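Local coordinates for protein phenazine-1-carboxylate N-methyltransferase (Pseudomonas aeruginosa, PDB 2IP2) that transfers a methyl group from S-adenosyl-L-methionine to phenazine-1-carboxylate, giving 5-methylphenazine-1-carboxylate on the pathway to the blue virulence pigment pyocyanin, at residues R60-L65 against E69-D74; G103-A108 against L126-D131; R253-C258 against G312-E317. One frame throughout, in Å; residues are numbered along the deposited sequence.

Contact 1: R60-L65 against E69-D74; sequences RLMRLL and EIFQGD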
# COMPACT_ATOMS: atom_id res chain seq x y z
N ARG A 60 -6.36 16.58 -8.59
CA ARG A 60 -5.26 16.07 -7.76
C ARG A 60 -5.23 14.54 -7.71
O ARG A 60 -4.15 13.89 -7.70
CB ARG A 60 -5.37 16.66 -6.38
CG ARG A 60 -5.08 18.20 -6.40
CD ARG A 60 -5.61 18.87 -5.18
NE ARG A 60 -4.71 18.61 -4.04
CZ ARG A 60 -4.84 19.13 -2.83
NH1 ARG A 60 -5.92 19.86 -2.49
NH2 ARG A 60 -3.91 18.87 -1.90
N LEU A 61 -6.42 13.96 -7.65
CA LEU A 61 -6.51 12.50 -7.73
C LEU A 61 -5.95 12.01 -9.06
O LEU A 61 -5.17 11.05 -9.11
CB LEU A 61 -7.97 12.02 -7.49
CG LEU A 61 -8.23 10.48 -7.65
CD1 LEU A 61 -7.46 9.71 -6.60
CD2 LEU A 61 -9.76 10.31 -7.42
N MET A 62 -6.41 12.61 -10.18
CA MET A 62 -6.02 12.12 -11.50
C MET A 62 -4.50 12.35 -11.74
O MET A 62 -3.88 11.49 -12.33
CB MET A 62 -6.85 12.80 -12.61
CG MET A 62 -8.38 12.42 -12.63
SD MET A 62 -8.57 10.66 -12.99
CE MET A 62 -7.71 10.45 -14.56
N ARG A 63 -3.95 13.49 -11.30
CA ARG A 63 -2.52 13.76 -11.37
C ARG A 63 -1.71 12.61 -10.74
O ARG A 63 -0.73 12.12 -11.33
CB ARG A 63 -2.22 15.04 -10.58
CG ARG A 63 -0.87 15.57 -10.77
CD ARG A 63 -0.96 17.09 -10.48
NE ARG A 63 -1.24 17.39 -9.08
CZ ARG A 63 -1.02 18.58 -8.57
NH1 ARG A 63 -0.54 19.53 -9.38
NH2 ARG A 63 -1.23 18.83 -7.29
N LEU A 64 -2.15 12.19 -9.55
CA LEU A 64 -1.55 11.07 -8.85
C LEU A 64 -1.64 9.76 -9.65
O LEU A 64 -0.64 9.05 -9.84
CB LEU A 64 -2.27 10.91 -7.48
CG LEU A 64 -1.70 9.86 -6.53
CD1 LEU A 64 -2.08 10.24 -5.12
CD2 LEU A 64 -2.22 8.45 -6.89
N LEU A 65 -2.85 9.41 -10.12
CA LEU A 65 -3.04 8.12 -10.78
C LEU A 65 -2.25 8.09 -12.09
O LEU A 65 -1.68 7.04 -12.44
CB LEU A 65 -4.51 7.87 -11.06
CG LEU A 65 -5.25 7.60 -9.73
CD1 LEU A 65 -6.78 7.60 -9.92
CD2 LEU A 65 -4.77 6.29 -9.01
N GLU A 69 0.96 5.85 -13.81
CA GLU A 69 0.63 5.09 -15.04
C GLU A 69 -0.63 4.27 -14.96
O GLU A 69 -0.80 3.28 -15.67
CB GLU A 69 1.83 4.21 -15.50
CG GLU A 69 3.01 5.12 -15.87
CD GLU A 69 4.24 4.33 -16.35
OE1 GLU A 69 4.08 3.11 -16.65
OE2 GLU A 69 5.32 4.95 -16.39
N ILE A 70 -1.55 4.72 -14.12
CA ILE A 70 -2.86 4.09 -14.03
C ILE A 70 -3.80 4.68 -15.05
O ILE A 70 -4.38 3.92 -15.84
CB ILE A 70 -3.38 4.08 -12.59
CG1 ILE A 70 -2.54 3.01 -11.84
CG2 ILE A 70 -4.90 3.73 -12.56
CD1 ILE A 70 -2.64 2.99 -10.37
N PHE A 71 -3.99 5.98 -15.08
CA PHE A 71 -4.60 6.59 -16.29
C PHE A 71 -3.51 7.33 -17.11
O PHE A 71 -2.35 7.39 -16.68
CB PHE A 71 -5.70 7.61 -15.89
CG PHE A 71 -6.90 6.98 -15.22
CD1 PHE A 71 -7.87 6.33 -15.98
CD2 PHE A 71 -7.06 6.99 -13.82
CE1 PHE A 71 -8.96 5.73 -15.42
CE2 PHE A 71 -8.23 6.36 -13.22
CZ PHE A 71 -9.16 5.70 -14.04
N GLN A 72 -3.89 7.95 -18.24
CA GLN A 72 -2.96 8.80 -18.99
C GLN A 72 -3.64 10.05 -19.52
O GLN A 72 -4.87 10.18 -19.42
CB GLN A 72 -2.29 8.04 -20.17
CG GLN A 72 -3.24 7.63 -21.34
CD GLN A 72 -2.55 6.77 -22.42
OE1 GLN A 72 -3.03 5.70 -22.77
NE2 GLN A 72 -1.44 7.26 -22.95
N GLY A 73 -2.84 10.94 -20.08
CA GLY A 73 -3.33 12.20 -20.66
C GLY A 73 -3.48 13.26 -19.61
O GLY A 73 -2.90 13.16 -18.54
N ASP A 74 -4.30 14.27 -19.88
CA ASP A 74 -4.43 15.42 -18.98
C ASP A 74 -5.78 16.06 -19.17
O ASP A 74 -6.48 15.66 -20.05
CB ASP A 74 -3.28 16.43 -19.20
CG ASP A 74 -3.30 17.11 -20.57
OD1 ASP A 74 -4.33 17.20 -21.26
OD2 ASP A 74 -2.22 17.59 -20.96

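Contact 2: G103-A108 against L126-D131; sequences GEEFHA and LAFGED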
# COMPACT_ATOMS: atom_id res chain seq x y z
N GLY A 103 -10.83 -3.46 -1.07
CA GLY A 103 -10.86 -2.11 -0.44
C GLY A 103 -11.97 -1.90 0.58
O GLY A 103 -12.03 -0.84 1.20
N GLU A 104 -12.78 -2.93 0.81
CA GLU A 104 -13.89 -2.85 1.77
C GLU A 104 -13.64 -3.93 2.77
O GLU A 104 -12.88 -3.70 3.71
CB GLU A 104 -15.23 -2.95 1.02
CG GLU A 104 -15.49 -1.64 0.24
CD GLU A 104 -16.63 -1.64 -0.82
OE1 GLU A 104 -17.42 -2.64 -0.91
OE2 GLU A 104 -16.68 -0.62 -1.57
N GLU A 105 -14.21 -5.14 2.58
CA GLU A 105 -14.04 -6.19 3.55
C GLU A 105 -12.56 -6.46 3.92
O GLU A 105 -12.26 -6.62 5.08
CB GLU A 105 -14.59 -7.49 2.99
CG GLU A 105 -16.03 -7.71 3.33
CD GLU A 105 -16.97 -7.02 2.36
OE1 GLU A 105 -16.50 -6.31 1.43
OE2 GLU A 105 -18.20 -7.24 2.52
N PHE A 106 -11.68 -6.58 2.93
CA PHE A 106 -10.28 -6.88 3.32
C PHE A 106 -9.47 -5.70 3.87
O PHE A 106 -8.49 -5.89 4.61
CB PHE A 106 -9.55 -7.58 2.21
CG PHE A 106 -10.06 -8.98 1.95
CD1 PHE A 106 -10.68 -9.73 2.99
CD2 PHE A 106 -9.88 -9.56 0.68
CE1 PHE A 106 -11.09 -11.10 2.74
CE2 PHE A 106 -10.30 -10.87 0.42
CZ PHE A 106 -10.87 -11.65 1.45
N HIS A 107 -9.87 -4.50 3.53
CA HIS A 107 -9.30 -3.30 4.21
C HIS A 107 -9.70 -3.33 5.70
O HIS A 107 -8.88 -3.07 6.59
CB HIS A 107 -9.86 -2.02 3.57
CG HIS A 107 -9.40 -0.76 4.25
ND1 HIS A 107 -8.15 -0.21 4.03
CD2 HIS A 107 -10.02 0.06 5.14
CE1 HIS A 107 -8.01 0.89 4.76
NE2 HIS A 107 -9.14 1.08 5.44
N ALA A 108 -10.97 -3.65 5.96
CA ALA A 108 -11.38 -3.85 7.35
C ALA A 108 -10.60 -4.95 8.03
O ALA A 108 -10.19 -4.82 9.20
CB ALA A 108 -12.87 -4.19 7.39
N LEU A 126 -11.50 -10.81 13.61
CA LEU A 126 -11.44 -9.69 14.56
C LEU A 126 -12.33 -8.52 14.16
O LEU A 126 -13.04 -7.96 15.00
CB LEU A 126 -10.01 -9.25 14.83
CG LEU A 126 -9.13 -10.31 15.54
CD1 LEU A 126 -7.68 -9.76 15.52
CD2 LEU A 126 -9.57 -10.59 17.00
N ALA A 127 -12.26 -8.14 12.88
CA ALA A 127 -12.98 -6.99 12.33
C ALA A 127 -14.51 -7.18 12.31
O ALA A 127 -15.26 -6.23 12.53
CB ALA A 127 -12.54 -6.71 10.89
N PHE A 128 -14.96 -8.39 11.98
CA PHE A 128 -16.41 -8.58 11.68
C PHE A 128 -17.10 -9.35 12.82
O PHE A 128 -18.35 -9.43 12.89
CB PHE A 128 -16.60 -9.25 10.31
CG PHE A 128 -16.35 -8.31 9.15
CD1 PHE A 128 -17.38 -7.51 8.65
CD2 PHE A 128 -15.09 -8.21 8.56
CE1 PHE A 128 -17.16 -6.60 7.61
CE2 PHE A 128 -14.83 -7.32 7.55
CZ PHE A 128 -15.87 -6.50 7.03
N GLY A 129 -16.29 -9.93 13.70
CA GLY A 129 -16.84 -10.70 14.83
C GLY A 129 -17.40 -12.04 14.36
O GLY A 129 -18.29 -12.61 15.01
N GLU A 130 -16.88 -12.52 13.24
CA GLU A 130 -17.43 -13.68 12.54
C GLU A 130 -16.40 -14.24 11.55
O GLU A 130 -15.70 -13.45 10.86
CB GLU A 130 -18.67 -13.23 11.75
CG GLU A 130 -19.45 -14.34 11.15
CD GLU A 130 -20.67 -13.87 10.33
OE1 GLU A 130 -20.80 -12.68 10.04
OE2 GLU A 130 -21.50 -14.71 9.96
N ASP A 131 -16.30 -15.56 11.41
CA ASP A 131 -15.31 -16.07 10.51
C ASP A 131 -15.71 -15.83 9.06
O ASP A 131 -16.91 -15.73 8.74
CB ASP A 131 -14.92 -17.53 10.83
CG ASP A 131 -15.89 -18.52 10.26
OD1 ASP A 131 -16.85 -18.88 10.98
OD2 ASP A 131 -15.70 -18.95 9.10

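Contact 3: R253-C258 against G312-E317; sequences RLLGNC and GGFAVE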
# COMPACT_ATOMS: atom_id res chain seq x y z
N ARG A 253 -6.41 -39.58 0.79
CA ARG A 253 -7.67 -40.21 0.35
C ARG A 253 -8.09 -39.65 -1.03
O ARG A 253 -8.42 -40.42 -1.92
CB ARG A 253 -8.84 -40.04 1.31
CG ARG A 253 -8.71 -40.69 2.72
CD ARG A 253 -10.09 -40.82 3.41
NE ARG A 253 -11.01 -41.66 2.63
CZ ARG A 253 -11.05 -43.00 2.69
NH1 ARG A 253 -10.26 -43.67 3.54
NH2 ARG A 253 -11.91 -43.67 1.93
N LEU A 254 -8.01 -38.34 -1.21
CA LEU A 254 -8.42 -37.72 -2.47
C LEU A 254 -7.54 -38.21 -3.63
O LEU A 254 -8.01 -38.65 -4.69
CB LEU A 254 -8.35 -36.17 -2.34
CG LEU A 254 -8.64 -35.45 -3.63
CD1 LEU A 254 -10.12 -35.62 -3.98
CD2 LEU A 254 -8.29 -33.96 -3.42
N LEU A 255 -6.24 -38.15 -3.42
CA LEU A 255 -5.30 -38.52 -4.44
C LEU A 255 -5.45 -39.99 -4.86
O LEU A 255 -5.31 -40.31 -6.05
CB LEU A 255 -3.87 -38.22 -4.00
CG LEU A 255 -3.54 -36.71 -3.92
CD1 LEU A 255 -2.18 -36.52 -3.25
CD2 LEU A 255 -3.58 -36.09 -5.30
N GLY A 256 -5.73 -40.85 -3.88
CA GLY A 256 -5.99 -42.29 -4.14
C GLY A 256 -7.28 -42.51 -4.91
O GLY A 256 -7.35 -43.33 -5.86
N ASN A 257 -8.31 -41.76 -4.50
CA ASN A 257 -9.58 -41.69 -5.26
C ASN A 257 -9.37 -41.33 -6.73
O ASN A 257 -9.86 -42.03 -7.64
CB ASN A 257 -10.59 -40.76 -4.58
CG ASN A 257 -11.16 -41.35 -3.30
OD1 ASN A 257 -11.03 -42.57 -3.04
ND2 ASN A 257 -11.75 -40.50 -2.47
N CYS A 258 -8.61 -40.27 -6.97
CA CYS A 258 -8.23 -39.91 -8.33
C CYS A 258 -7.42 -41.02 -9.05
O CYS A 258 -7.72 -41.36 -10.18
CB CYS A 258 -7.45 -38.59 -8.35
SG CYS A 258 -8.49 -37.19 -7.75
N GLY A 312 1.07 -39.95 -2.73
CA GLY A 312 -0.20 -40.43 -3.24
C GLY A 312 -0.07 -41.26 -4.51
O GLY A 312 -1.06 -41.53 -5.18
N GLY A 313 1.15 -41.70 -4.84
CA GLY A 313 1.35 -42.54 -6.03
C GLY A 313 1.33 -41.77 -7.33
O GLY A 313 0.91 -42.31 -8.37
N PHE A 314 1.77 -40.51 -7.27
CA PHE A 314 1.97 -39.69 -8.47
C PHE A 314 3.40 -39.19 -8.75
O PHE A 314 4.17 -38.96 -7.82
CB PHE A 314 1.01 -38.50 -8.49
CG PHE A 314 -0.42 -38.90 -8.68
CD1 PHE A 314 -0.92 -39.11 -9.97
CD2 PHE A 314 -1.23 -39.12 -7.59
CE1 PHE A 314 -2.25 -39.52 -10.15
CE2 PHE A 314 -2.56 -39.53 -7.76
CZ PHE A 314 -3.05 -39.73 -9.04
N ALA A 315 3.71 -39.03 -10.04
CA ALA A 315 4.96 -38.48 -10.56
C ALA A 315 4.72 -37.15 -11.28
O ALA A 315 4.03 -37.12 -12.28
CB ALA A 315 5.60 -39.48 -11.56
N VAL A 316 5.33 -36.06 -10.80
CA VAL A 316 5.21 -34.76 -11.48
C VAL A 316 5.84 -34.77 -12.84
O VAL A 316 7.00 -35.17 -13.01
CB VAL A 316 5.85 -33.58 -10.68
CG1 VAL A 316 5.67 -32.28 -11.45
CG2 VAL A 316 5.20 -33.50 -9.34
N GLU A 317 5.05 -34.33 -13.81
CA GLU A 317 5.45 -34.24 -15.20
C GLU A 317 5.86 -32.82 -15.60
O GLU A 317 6.78 -32.60 -16.40
CB GLU A 317 4.29 -34.67 -16.08
CG GLU A 317 4.41 -34.20 -17.53
CD GLU A 317 3.13 -34.34 -18.29
OE1 GLU A 317 2.42 -35.36 -18.07
OE2 GLU A 317 2.81 -33.43 -19.09

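Contact 1: R60-L65 against E69-D74
M62 and L65, one helical turn apart, share the ring of F71 between them, while the carbonyl of L65 takes the backbone N-H of I70. The methyl CE of M62 comes in obliquely on the inner end of the ring, 3.6 Å from F71 CD2. Its sulfur follows in a Met-aromatic contact, SD lying 4.6 Å from the F71 ring centroid and 34° off the ring normal. M62 gets there by folding: its chain is bent at chi2 and chi3, which turns the thioether back toward the ring. L65 reaches the same ring at its edge, CD1 lying near the ring plane and 3.8 Å from F71 CE2, and the two side chains run alongside each other in the same direction. The other branch, CD2, makes a looser contact with I70, 4.2 Å from I70 CD1. The polar link is one backbone bond, I70 N to L65 O at 2.9 Å with an N-H...O angle of 157°. It is the outer bond of a Schellman motif: E69, with positive phi, is the C-prime residue, and the nearby E69 N turns to V66 O instead. This reversal ends helix 55-67 and brings I70 and F71 back against its last two turns. The contact lies in the N-terminal dimerisation domain, which belongs to the helix-turn-helix clan. Strand 71-72 pairs antiparallel with 78-81 in a two-stranded hairpin, consistent with the wing of a winged-helix-like unit. On the far flank of helix 55-67, R60 and R63 both form salt bridges with D288 of the second subunit. Helix 33-38 packs on M62 and F71 through I37, helix 6-30 touches L65 and I70, helix 83-86 meets I70 and F71, and Y79 of strand 78-81 reaches M62.

Contact 2: G103-A108 against L126-D131
Two short helices in the helical middle of the chain meet here, the start of helix 105-109 and the last turn of helix 123-128, where E105 and A108 touch A127 and F128. The ring of F128 is pushed against the first of them. Its outer end, CE2 and CZ, takes the contact, with CE2 3.7 Å from A108 CB, whose methyl approaches obliquely. E105 contributes twice. Its backbone O sits at the ring edge, near the ring plane, 3.6 Å from F128 CE2, where the rim hydrogens would be weakly attractive to it. Its CG lies 3.9 Å from F128 CZ, and the side chain crosses that of F128 at about a right angle. A bend at chi2 (85°) turns the carboxylate nearly parallel to the ring, the planes 18° apart. R145 holds that carboxylate in a salt bridge, and Y135 adds a hydrogen bond to the same oxygen, OE2. Beside the ring the helices come close through small residues: A127 CB rests 3.5 Å from A108 O, and the CA atoms of A108 and A127 are 6.1 Å apart. F124 stacks on F128 from within its own helix, and G129, with positive phi, follows directly where that helix ends. This is plain helix-helix packing, close at A108 and A127 with F128 beside them, and no hydrogen bond joins the two segments.

Contact 3: R253-C258 against G312-E317
L255 of helix 248-261 packs against G312 and F314 at the start of edge strand 314-322 in the Rossmann-like methyltransferase domain, whose seven-stranded sheet has the class I order 3-2-1-4-5-7-6. Apolar contact comes first. L255 faces the turn that leads into the strand, its CB 4.4 Å from G312 CA. The same CB lies 4.2 Å from F314 CE2. F314 has CG anti to its own carbonyl carbon (chi1 -69°), which points the ring at the helix, while M262 and A331 also touch it. L254, L255 and C258 also rest on L239 of the central strand 236-240. Backbone geometry sets this approach. G313, with positive phi, is the C-prime residue of a Schellman motif ending helix 302-311, in which F314 N bonds to L309 O and G313 N to G310 O. G312 O accepts a hydrogen bond from R259 on the next turn of helix 248-261. The polar element between the segments is a carbonyl meeting an aromatic rim: L255 O lies near the ring plane of F314, at its edge, 3.3 Å from CE2 and 3.8 Å from CZ.

How the contacts relate
The three contacts follow one another along the chain without touching. Contact 1 lies in the dimerisation domain and contact 3 in the methyltransferase domain, on opposite sides of the chain's centre, their own centres 50 Å apart. Contact 2 comes between them along the chain and lies off the line joining them, its centre 30 Å from that of contact 1 and 37 Å from that of contact 3. Contacts 1 and 2 both border the second subunit, through R60 and R63 in one and H107 in the other; contact 3 touches no other chain. All three lie away from D198 and R241, the predicted S-adenosyl-L-methionine-binding residues. In each, a phenylalanine ring edge meets the neighbouring helix.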